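Local coordinates for protein nudix Hydrolase, RenU (Mycolicibacterium smegmatis, PDB 6UUF) that probably hydrolyses nucleoside diphosphate-linked substrates such as NADH, as a magnesium-dependent member of the Nudix hydrolase family, at residues Q85-A95 with T106-A114. The protein carries 3 engineered substitutions. Numbering follows the deposited sequence.
Sequences QLTVRTTVVTA and TYTTVIADA
Arg89 reaches over to Asp113 in a salt bridge, its NH1 2.7 Å from OD2 on the syn side of the carboxylate. The bends at chi2 (-61°) and chi3 (-54°) fold the arginine chain back, laying Arg89 CD 3.4 Å from Asp113 OD2. The guanidinium and carboxylate planes stand 78° apart. Further along, Thr94 OG1 and Thr109 OG1 share a 3.0 Å hydrogen bond, and Thr94 OG1 also sits at the ring edge of Tyr107, 3.2 Å from CD1. Val92 CG2 meets Ile111 CD1; on the opposite face of the sheet, Val88 CG1 packs on Val110 CG1 at 3.7 Å. Strands 87-98 and 104-113 form an antiparallel hairpin of the Nudix fold's mixed sheet, interrupted by two classic beta bulges: Arg89 and Thr90 opposite Ile111, Thr94 and Ala95 opposite Tyr107. In the second, Tyr107 O accepts from both Thr94 N (2.9 Å) and Ala95 N (3.3 Å). A leucine in place of Arg89 would probably leave Asp113 OD2 without its charged mate across the hairpin. Arg29 pairs with Asp113 OD1, and Pro161 O takes a hydrogen bond from Arg89 NH1. Helix 67-79 packs against Val88 and Val110, helix 144-158 against Val92 and Ile111.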
loop_
_atom_site.group_PDB
_atom_site.type_symbol
_atom_site.label_atom_id
_atom_site.label_comp_id
_atom_site.label_asym_id
_atom_site.label_seq_id
_atom_site.Cartn_x
_atom_site.Cartn_y
_atom_site.Cartn_z
ATOM N N GLN A 85 -0.413 -14.362 -9.183
ATOM C CA GLN A 85 0.548 -13.586 -9.974
ATOM C C GLN A 85 1.471 -12.681 -9.165
ATOM O O GLN A 85 2.189 -11.869 -9.753
ATOM C CB GLN A 85 -0.181 -12.764 -11.015
ATOM C CG GLN A 85 -0.388 -13.522 -12.305
ATOM C CD GLN A 85 -1.580 -13.015 -13.062
ATOM O OE1 GLN A 85 -1.764 -11.801 -13.217
ATOM N NE2 GLN A 85 -2.408 -13.939 -13.540
ATOM N N LEU A 86 1.484 -12.795 -7.841
ATOM C CA LEU A 86 2.415 -11.976 -7.086
ATOM C C LEU A 86 3.090 -12.765 -5.985
ATOM O O LEU A 86 2.647 -13.853 -5.645
ATOM C CB LEU A 86 1.705 -10.733 -6.550
ATOM C CG LEU A 86 0.447 -10.919 -5.684
ATOM C CD1 LEU A 86 0.789 -11.229 -4.237
ATOM C CD2 LEU A 86 -0.438 -9.693 -5.755
ATOM N N THR A 87 4.158 -12.196 -5.439
ATOM C CA THR A 87 4.945 -12.856 -4.402
ATOM C C THR A 87 5.267 -11.886 -3.282
ATOM O O THR A 87 5.958 -10.904 -3.513
ATOM C CB THR A 87 6.245 -13.420 -5.004
ATOM O OG1 THR A 87 5.904 -14.383 -6.002
ATOM C CG2 THR A 87 7.093 -14.110 -3.935
ATOM N N VAL A 88 4.767 -12.167 -2.078
ATOM C CA VAL A 88 4.936 -11.241 -0.969
ATOM C C VAL A 88 6.353 -11.400 -0.445
ATOM O O VAL A 88 6.825 -12.529 -0.233
ATOM C CB VAL A 88 3.903 -11.487 0.147
ATOM C CG1 VAL A 88 4.228 -10.647 1.387
ATOM C CG2 VAL A 88 2.487 -11.186 -0.345
ATOM N N ARG A 89 7.036 -10.287 -0.242
ATOM C CA ARG A 89 8.453 -10.302 0.191
ATOM C C ARG A 89 8.556 -10.020 1.691
ATOM O O ARG A 89 8.947 -10.885 2.458
ATOM C CB ARG A 89 9.263 -9.297 -0.596
ATOM C CG ARG A 89 9.214 -9.487 -2.100
ATOM C CD ARG A 89 9.747 -10.834 -2.554
ATOM N NE ARG A 89 11.102 -11.085 -2.041
ATOM C CZ ARG A 89 12.219 -10.596 -2.567
ATOM N NH1 ARG A 89 12.198 -9.794 -3.634
ATOM N NH2 ARG A 89 13.371 -10.900 -2.011
ATOM N N THR A 90 8.142 -8.855 2.134
ATOM C CA THR A 90 8.181 -8.574 3.570
ATOM C C THR A 90 7.132 -7.506 3.936
ATOM O O THR A 90 6.394 -7.052 3.065
ATOM C CB THR A 90 9.633 -8.124 3.988
ATOM O OG1 THR A 90 9.781 -8.124 5.415
ATOM C CG2 THR A 90 9.950 -6.752 3.478
ATOM N N THR A 91 7.054 -7.159 5.226
ATOM C CA THR A 91 6.166 -6.122 5.722
ATOM C C THR A 91 7.023 -5.087 6.443
ATOM O O THR A 91 7.974 -5.449 7.124
ATOM C CB THR A 91 5.156 -6.684 6.723
ATOM O OG1 THR A 91 5.864 -7.175 7.859
ATOM C CG2 THR A 91 4.346 -7.843 6.099
ATOM N N VAL A 92 6.670 -3.820 6.297
ATOM C CA VAL A 92 7.258 -2.687 7.052
ATOM C C VAL A 92 6.144 -1.831 7.712
ATOM O O VAL A 92 5.222 -1.329 7.038
ATOM C CB VAL A 92 8.026 -1.754 6.107
ATOM C CG1 VAL A 92 8.853 -0.750 6.908
ATOM C CG2 VAL A 92 8.918 -2.563 5.176
ATOM N N VAL A 93 6.244 -1.656 9.020
ATOM C CA VAL A 93 5.329 -0.797 9.739
ATOM C C VAL A 93 5.755 0.633 9.405
ATOM O O VAL A 93 6.798 1.073 9.862
ATOM C CB VAL A 93 5.367 -1.052 11.250
ATOM C CG1 VAL A 93 4.407 -0.133 11.974
ATOM C CG2 VAL A 93 4.974 -2.480 11.550
ATOM N N THR A 94 4.932 1.319 8.604
ATOM C CA THR A 94 5.196 2.665 8.103
ATOM C C THR A 94 4.466 3.757 8.867
ATOM O O THR A 94 4.689 4.924 8.603
ATOM C CB THR A 94 4.866 2.776 6.592
ATOM O OG1 THR A 94 3.673 2.053 6.291
ATOM C CG2 THR A 94 5.963 2.130 5.774
ATOM N N ALA A 95 3.603 3.384 9.816
ATOM C CA ALA A 95 2.927 4.341 10.682
ATOM C C ALA A 95 2.386 3.635 11.925
ATOM O O ALA A 95 1.842 2.537 11.841
ATOM C CB ALA A 95 1.807 5.052 9.933
ATOM N N THR A 106 -1.891 0.984 13.390
ATOM C CA THR A 106 -0.738 0.989 12.505
ATOM C C THR A 106 -1.167 0.874 11.066
ATOM O O THR A 106 -2.279 0.373 10.726
ATOM C CB THR A 106 0.155 -0.225 12.814
ATOM O OG1 THR A 106 -0.654 -1.396 12.707
ATOM C CG2 THR A 106 0.743 -0.151 14.192
ATOM N N TYR A 107 -0.243 1.296 10.219
ATOM C CA TYR A 107 -0.291 1.049 8.806
ATOM C C TYR A 107 0.938 0.218 8.472
ATOM O O TYR A 107 2.086 0.653 8.781
ATOM C CB TYR A 107 -0.213 2.360 7.992
ATOM C CG TYR A 107 -0.449 2.143 6.515
ATOM C CD1 TYR A 107 0.564 1.695 5.675
ATOM C CD2 TYR A 107 -1.686 2.403 5.945
ATOM C CE1 TYR A 107 0.342 1.467 4.334
ATOM C CE2 TYR A 107 -1.906 2.235 4.582
ATOM C CZ TYR A 107 -0.898 1.751 3.793
ATOM O OH TYR A 107 -1.147 1.567 2.468
ATOM N N THR A 108 0.698 -0.880 7.756
ATOM C CA THR A 108 1.721 -1.805 7.365
ATOM C C THR A 108 1.810 -1.872 5.857
ATOM O O THR A 108 0.845 -2.229 5.162
ATOM C CB THR A 108 1.451 -3.203 7.914
ATOM O OG1 THR A 108 1.418 -3.169 9.331
ATOM C CG2 THR A 108 2.551 -4.177 7.505
ATOM N N THR A 109 2.999 -1.563 5.352
ATOM C CA THR A 109 3.297 -1.687 3.929
ATOM C C THR A 109 3.817 -3.089 3.670
ATOM O O THR A 109 4.766 -3.566 4.325
ATOM C CB THR A 109 4.337 -0.627 3.460
ATOM O OG1 THR A 109 3.783 0.675 3.632
ATOM C CG2 THR A 109 4.675 -0.821 2.003
ATOM N N VAL A 110 3.188 -3.747 2.705
ATOM C CA VAL A 110 3.528 -5.088 2.357
ATOM C C VAL A 110 4.180 -4.971 0.982
ATOM O O VAL A 110 3.512 -4.632 -0.017
ATOM C CB VAL A 110 2.251 -5.958 2.357
ATOM C CG1 VAL A 110 2.517 -7.396 1.909
ATOM C CG2 VAL A 110 1.645 -5.988 3.760
ATOM N N ILE A 111 5.484 -5.254 0.934
ATOM C CA ILE A 111 6.261 -5.233 -0.306
ATOM C C ILE A 111 6.082 -6.559 -1.053
ATOM O O ILE A 111 6.265 -7.623 -0.483
ATOM C CB ILE A 111 7.762 -5.014 0.019
ATOM C CG1 ILE A 111 7.917 -3.714 0.859
ATOM C CG2 ILE A 111 8.581 -5.019 -1.255
ATOM C CD1 ILE A 111 9.335 -3.304 1.194
ATOM N N ALA A 112 5.771 -6.506 -2.326
ATOM C CA ALA A 112 5.623 -7.728 -3.104
ATOM C C ALA A 112 6.163 -7.504 -4.497
ATOM O O ALA A 112 6.298 -6.341 -4.922
ATOM C CB ALA A 112 4.172 -8.169 -3.172
ATOM N N ASP A 113 6.486 -8.614 -5.178
ATOM C CA ASP A 113 6.981 -8.624 -6.558
ATOM C C ASP A 113 6.051 -9.356 -7.553
ATOM O O ASP A 113 5.433 -10.363 -7.241
ATOM C CB ASP A 113 8.298 -9.341 -6.621
ATOM C CG ASP A 113 9.380 -8.681 -5.791
ATOM O OD1 ASP A 113 9.240 -7.544 -5.319
ATOM O OD2 ASP A 113 10.404 -9.345 -5.595
ATOM N N ALA A 114 5.961 -8.820 -8.757
ATOM C CA ALA A 114 5.396 -9.535 -9.899
ATOM C C ALA A 114 6.497 -9.708 -10.964
ATOM O O ALA A 114 7.510 -8.961 -10.986
ATOM C CB ALA A 114 4.260 -8.734 -10.481
#